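Local coordinates for 3-oxoacyl-[acyl-carrier-protein] synthase, mitochondrial (PDB 2IX4) that catalyses the condensation steps of mitochondrial fatty acid synthesis, adding two carbons from malonyl-ACP to acyl chains of 4 to at least 16 carbons, at residues C30-G34 against S231-A235; Y91-A96 against E250-V254. One frame throughout, in Å; residues are numbered along the deposited sequence.

Contact 1 (C30-G34 against S231-A235); sequences CGIRG and SPQEA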
ATOM      1  N   CYS A  30      17.605   8.743 -23.616  1.00 24.19           N
ATOM      2  CA  CYS A  30      16.188   8.898 -23.301  1.00 24.26           C
ATOM      3  C   CYS A  30      15.414   7.653 -23.728  1.00 24.14           C
ATOM      4  O   CYS A  30      15.588   7.156 -24.846  1.00 24.21           O
ATOM      5  CB  CYS A  30      15.639  10.138 -24.009  1.00 24.23           C
ATOM      6  SG  CYS A  30      13.909  10.491 -23.690  1.00 25.19           S
ATOM      7  N   GLY A  31      14.565   7.150 -22.833  1.00 23.96           N
ATOM      8  CA  GLY A  31      13.818   5.918 -23.084  1.00 23.67           C
ATOM      9  C   GLY A  31      12.410   6.100 -23.623  1.00 23.70           C
ATOM     10  O   GLY A  31      11.657   5.126 -23.726  1.00 23.67           O
ATOM     11  N   ILE A  32      12.052   7.337 -23.972  1.00 23.40           N
ATOM     12  CA  ILE A  32      10.708   7.658 -24.468  1.00 23.26           C
ATOM     13  C   ILE A  32      10.567   7.386 -25.970  1.00 23.20           C
ATOM     14  O   ILE A  32      11.442   7.744 -26.761  1.00 23.17           O
ATOM     15  CB  ILE A  32      10.334   9.152 -24.215  1.00 23.33           C
ATOM     16  CG1 ILE A  32      10.653   9.599 -22.774  1.00 23.89           C
ATOM     17  CG2 ILE A  32       8.881   9.443 -24.644  1.00 23.03           C
ATOM     18  CD1 ILE A  32       9.729   9.102 -21.708  1.00 25.16           C
ATOM     19  N   ARG A  33       9.452   6.763 -26.350  1.00 23.13           N
ATOM     20  CA  ARG A  33       9.095   6.582 -27.756  1.00 23.16           C
ATOM     21  C   ARG A  33       7.590   6.749 -27.960  1.00 23.12           C
ATOM     22  O   ARG A  33       6.832   6.815 -26.994  1.00 23.20           O
ATOM     23  CB  ARG A  33       9.566   5.222 -28.283  1.00 23.13           C
ATOM     24  CG  ARG A  33       8.925   4.008 -27.615  1.00 22.95           C
ATOM     25  CD  ARG A  33       9.152   2.758 -28.452  1.00 22.58           C
ATOM     26  NE  ARG A  33       8.674   1.544 -27.791  1.00 22.47           N
ATOM     27  CZ  ARG A  33       7.409   1.132 -27.789  1.00 22.60           C
ATOM     28  NH1 ARG A  33       6.465   1.837 -28.405  1.00 21.37           N
ATOM     29  NH2 ARG A  33       7.082   0.012 -27.155  1.00 22.12           N
ATOM     30  N   GLY A  34       7.167   6.826 -29.219  1.00 23.20           N
ATOM     31  CA  GLY A  34       5.745   6.923 -29.553  1.00 23.40           C
ATOM     32  C   GLY A  34       4.991   5.628 -29.296  1.00 23.50           C
ATOM     33  O   GLY A  34       5.551   4.534 -29.423  1.00 23.30           O
ATOM     34  N   SER A 231       7.430  14.229 -31.590  1.00 25.12           N
ATOM     35  CA  SER A 231       8.815  14.336 -31.128  1.00 25.28           C
ATOM     36  C   SER A 231       8.969  13.737 -29.725  1.00 25.32           C
ATOM     37  O   SER A 231       9.224  14.470 -28.766  1.00 25.24           O
ATOM     38  CB  SER A 231       9.266  15.801 -31.135  1.00 25.19           C
ATOM     39  OG  SER A 231       9.194  16.355 -32.439  1.00 26.10           O
ATOM     40  N   PRO A 232       8.815  12.400 -29.600  1.00 25.42           N
ATOM     41  CA  PRO A 232       8.803  11.736 -28.287  1.00 25.52           C
ATOM     42  C   PRO A 232      10.020  12.024 -27.396  1.00 25.60           C
ATOM     43  O   PRO A 232       9.862  12.200 -26.188  1.00 25.50           O
ATOM     44  CB  PRO A 232       8.735  10.239 -28.642  1.00 25.51           C
ATOM     45  CG  PRO A 232       9.099  10.150 -30.082  1.00 25.74           C
ATOM     46  CD  PRO A 232       8.640  11.428 -30.695  1.00 25.51           C
ATOM     47  N   GLN A 233      11.211  12.085 -27.989  1.00 25.82           N
ATOM     48  CA  GLN A 233      12.450  12.314 -27.237  1.00 26.10           C
ATOM     49  C   GLN A 233      12.492  13.684 -26.553  1.00 26.01           C
ATOM     50  O   GLN A 233      13.355  13.942 -25.709  1.00 26.11           O
ATOM     51  CB  GLN A 233      13.670  12.135 -28.146  1.00 26.21           C
ATOM     52  CG  GLN A 233      13.887  10.708 -28.626  1.00 27.32           C
ATOM     53  CD  GLN A 233      14.634   9.855 -27.618  1.00 28.64           C
ATOM     54  OE1 GLN A 233      15.849   9.980 -27.457  1.00 29.17           O
ATOM     55  NE2 GLN A 233      13.909   8.973 -26.939  1.00 29.80           N
ATOM     56  N   GLU A 234      11.550  14.552 -26.915  1.00 25.84           N
ATOM     57  CA  GLU A 234      11.469  15.894 -26.350  1.00 25.78           C
ATOM     58  C   GLU A 234      10.207  16.120 -25.511  1.00 25.16           C
ATOM     59  O   GLU A 234       9.925  17.247 -25.098  1.00 25.12           O
ATOM     60  CB  GLU A 234      11.576  16.935 -27.469  1.00 26.14           C
ATOM     61  CG  GLU A 234      13.002  17.107 -27.994  1.00 28.02           C
ATOM     62  CD  GLU A 234      13.072  17.882 -29.290  1.00 30.29           C
ATOM     63  OE1 GLU A 234      12.475  18.979 -29.370  1.00 31.73           O
ATOM     64  OE2 GLU A 234      13.736  17.395 -30.231  1.00 31.91           O
ATOM     65  N   ALA A 235       9.474  15.040 -25.241  1.00 24.43           N
ATOM     66  CA  ALA A 235       8.185  15.111 -24.548  1.00 23.75           C
ATOM     67  C   ALA A 235       8.288  15.353 -23.044  1.00 23.26           C
ATOM     68  O   ALA A 235       7.435  16.027 -22.460  1.00 23.29           O
ATOM     69  CB  ALA A 235       7.365  13.858 -24.828  1.00 23.71           C
TER
HETATM   70  O   HOH W   1      18.285   8.580 -26.311  1.00 32.18           O
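Segment 30-34, a loop that kinks at Gly31 and runs into the short strand 32-34, passes alongside a single 3-10 turn, 232-234; CA atoms come closest at Arg33 and Pro232 (5.2 Å) and at Ile32 and Gln233 (5.7 Å). The turn is closed by Glu234 N to Ser231 O and Ala235 N to Pro232 O, both 3.0 Å. Across the gap the polar link is made by one side chain. Gln233, with its chi1 and chi2 both m, curls its amide back to the strand, and NE2 donates to two carbonyls, Cys30 O at 3.2 Å (nearly linear) and Ile32 O at 2.8 Å. A water accepts from Cys30 N (2.8 Å) and donates to Gln233 OE1 (3.0 Å), so both ends of the amide are tied to the backbone of 30-32. The strand pairs antiparallel with 61-63 in a small two-stranded sheet at the periphery of the thiolase-fold ketosynthase, and the turn belongs to the long loop between helix 212-220 and strand 251-259. One residue earlier in the turn, Pro232 sets its CB against the strand backbone, 3.7 Å from Arg33 C and 3.8 Å from Gly34 N, and 4.1 Å from Ile32 CG2; both Ile32 and Pro232 also touch Val61. Arg33 points its CA-to-CB bond away from the turn and forms a salt bridge with Asp39.

Contact 2 (Y91-A96 against E250-V254); sequences YAVCAA and EGSGV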
ATOM      1  N   TYR A  91       9.021  -7.409 -12.927  1.00 20.81           N
ATOM      2  CA  TYR A  91      10.009  -6.328 -12.855  1.00 20.63           C
ATOM      3  C   TYR A  91      10.694  -6.297 -11.490  1.00 20.53           C
ATOM      4  O   TYR A  91      11.919  -6.184 -11.407  1.00 20.64           O
ATOM      5  CB  TYR A  91       9.366  -4.962 -13.133  1.00 20.72           C
ATOM      6  CG  TYR A  91       8.870  -4.737 -14.547  1.00 20.57           C
ATOM      7  CD1 TYR A  91       7.980  -3.701 -14.822  1.00 20.92           C
ATOM      8  CD2 TYR A  91       9.275  -5.555 -15.606  1.00 21.04           C
ATOM      9  CE1 TYR A  91       7.517  -3.476 -16.104  1.00 21.29           C
ATOM     10  CE2 TYR A  91       8.808  -5.341 -16.899  1.00 20.97           C
ATOM     11  CZ  TYR A  91       7.928  -4.298 -17.137  1.00 21.48           C
ATOM     12  OH  TYR A  91       7.453  -4.068 -18.405  1.00 21.71           O
ATOM     13  N   ALA A  92       9.889  -6.407 -10.435  1.00 20.49           N
ATOM     14  CA  ALA A  92      10.374  -6.368  -9.060  1.00 20.56           C
ATOM     15  C   ALA A  92      11.265  -7.561  -8.751  1.00 20.63           C
ATOM     16  O   ALA A  92      12.306  -7.405  -8.125  1.00 20.65           O
ATOM     17  CB  ALA A  92       9.209  -6.309  -8.087  1.00 20.54           C
ATOM     18  N   VAL A  93      10.856  -8.745  -9.197  1.00 20.76           N
ATOM     19  CA  VAL A  93      11.642  -9.958  -8.974  1.00 20.72           C
ATOM     20  C   VAL A  93      12.981  -9.854  -9.703  1.00 20.77           C
ATOM     21  O   VAL A  93      14.024 -10.176  -9.138  1.00 20.87           O
ATOM     22  CB  VAL A  93      10.863 -11.243  -9.370  1.00 20.87           C
ATOM     23  CG1 VAL A  93      11.761 -12.482  -9.293  1.00 20.61           C
ATOM     24  CG2 VAL A  93       9.649 -11.420  -8.468  1.00 20.53           C
ATOM     25  N   CYS A  94      12.939  -9.383 -10.950  1.00 20.83           N
ATOM     26  CA  CYS A  94      14.147  -9.146 -11.747  1.00 20.90           C
ATOM     27  C   CYS A  94      15.114  -8.198 -11.031  1.00 20.72           C
ATOM     28  O   CYS A  94      16.300  -8.505 -10.879  1.00 20.50           O
ATOM     29  CB  CYS A  94      13.772  -8.584 -13.125  1.00 20.88           C
ATOM     30  SG  CYS A  94      15.175  -8.218 -14.195  1.00 21.64           S
ATOM     31  N   ALA A  95      14.591  -7.057 -10.587  1.00 20.32           N
ATOM     32  CA  ALA A  95      15.379  -6.055  -9.873  1.00 20.26           C
ATOM     33  C   ALA A  95      15.875  -6.557  -8.516  1.00 20.19           C
ATOM     34  O   ALA A  95      17.018  -6.287  -8.131  1.00 20.20           O
ATOM     35  CB  ALA A  95      14.580  -4.770  -9.710  1.00 19.92           C
ATOM     36  N   ALA A  96      15.017  -7.285  -7.798  1.00 19.90           N
ATOM     37  CA  ALA A  96      15.374  -7.830  -6.489  1.00 19.83           C
ATOM     38  C   ALA A  96      16.500  -8.846  -6.603  1.00 19.89           C
ATOM     39  O   ALA A  96      17.392  -8.879  -5.757  1.00 20.06           O
ATOM     40  CB  ALA A  96      14.167  -8.446  -5.804  1.00 19.72           C
ATOM     41  N   GLU A 250       7.651   2.860 -17.055  1.00 20.80           N
ATOM     42  CA  GLU A 250       7.470   1.601 -16.336  1.00 20.93           C
ATOM     43  C   GLU A 250       8.814   1.045 -15.874  1.00 20.86           C
ATOM     44  O   GLU A 250       9.858   1.378 -16.435  1.00 20.67           O
ATOM     45  CB  GLU A 250       6.766   0.570 -17.229  1.00 21.07           C
ATOM     46  CG  GLU A 250       7.541   0.242 -18.505  1.00 22.07           C
ATOM     47  CD  GLU A 250       7.002  -0.958 -19.256  1.00 24.33           C
ATOM     48  OE1 GLU A 250       6.162  -1.701 -18.701  1.00 26.37           O
ATOM     49  OE2 GLU A 250       7.429  -1.162 -20.412  1.00 24.74           O
ATOM     50  N   GLY A 251       8.776   0.197 -14.853  1.00 20.92           N
ATOM     51  CA  GLY A 251       9.974  -0.514 -14.405  1.00 21.13           C
ATOM     52  C   GLY A 251       9.973  -0.759 -12.915  1.00 21.16           C
ATOM     53  O   GLY A 251       8.925  -0.718 -12.268  1.00 21.30           O
ATOM     54  N   SER A 252      11.156  -1.010 -12.369  1.00 21.39           N
ATOM     55  CA  SER A 252      11.303  -1.290 -10.947  1.00 21.63           C
ATOM     56  C   SER A 252      12.670  -0.868 -10.445  1.00 21.44           C
ATOM     57  O   SER A 252      13.665  -0.955 -11.167  1.00 21.27           O
ATOM     58  CB  SER A 252      11.099  -2.785 -10.665  1.00 21.77           C
ATOM     59  OG  SER A 252      11.162  -3.061  -9.273  1.00 22.54           O
ATOM     60  N   GLY A 253      12.701  -0.413  -9.199  1.00 21.23           N
ATOM     61  CA  GLY A 253      13.943  -0.168  -8.485  1.00 20.95           C
ATOM     62  C   GLY A 253      13.878  -0.901  -7.163  1.00 20.74           C
ATOM     63  O   GLY A 253      12.893  -0.792  -6.431  1.00 20.75           O
ATOM     64  N   VAL A 254      14.913  -1.674  -6.870  1.00 20.39           N
ATOM     65  CA  VAL A 254      14.976  -2.425  -5.625  1.00 20.34           C
ATOM     66  C   VAL A 254      16.368  -2.283  -5.014  1.00 20.39           C
ATOM     67  O   VAL A 254      17.382  -2.419  -5.709  1.00 20.31           O
ATOM     68  CB  VAL A 254      14.615  -3.925  -5.836  1.00 20.51           C
ATOM     69  CG1 VAL A 254      14.884  -4.732  -4.577  1.00 20.15           C
ATOM     70  CG2 VAL A 254      13.151  -4.082  -6.260  1.00 20.06           C
TER
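This is a fully buried helix-on-sheet contact in the core of the ketosynthase: helix 87-102 lies over strand 251-259, their local axes 7.2 Å apart and inclined by 37°. Small residues allow the close fit. Ala92 and Ser252, like Ala96 and Val254, have CA atoms only 5.5 Å apart. Val254 CG2 meets Ala95 CB at 3.8 Å, while its CG1 lies 4.0 Å from Ala96 CB. The strand belongs to the large mixed sheet, paired antiparallel with both 3-12 and 200-207; in the thiolase-like fold, a layered alpha-beta-alpha-beta-alpha architecture, helices pack on the sheets in this way. Ser252 turns its CB toward the helix, 3.7 Å from Tyr91 CB, and its OG sits 3.4 Å from Ala92 CA; that hydroxyl hydrogen-bonds to Gly205 O on the adjoining strand. Toward Glu250 the contact becomes polar. Tyr91 stretches over Gly251, with CD1 3.8 Å from Gly251 CA, and its OH donates to Glu250 OE1 at 2.7 Å. Gly251 adopts phi/psi of 147°/-160°, where a CB would clash with the preceding carbonyl. Glu250 is held further by Ser208 OG and Val65 N, and Tyr91 packs edge-to-face with Phe74.

Overall arrangement
Contacts 1 and 2 have centres 22 Å apart and do not touch, although their nearest atoms come within about 7 Å. Their segments alternate along the chain: the 231-235 turn and segment 250-254 follow one another, as do 30-34 and 91-96, so both contacts join the same two parts of the sequence, one near the surface and one in the core. Residues 61-67 connect them: Val61 packs on contact 1, Val65 and Tyr67 hydrogen-bond to contact 2, and Phe64 meets Arg33 of one and Glu250 of the other. Both approach the predicted catalytic His359, about 8 Å from the Ile32 side chain and 10 Å from that of Glu250, which is about 11 Å from bound hexanoic acid.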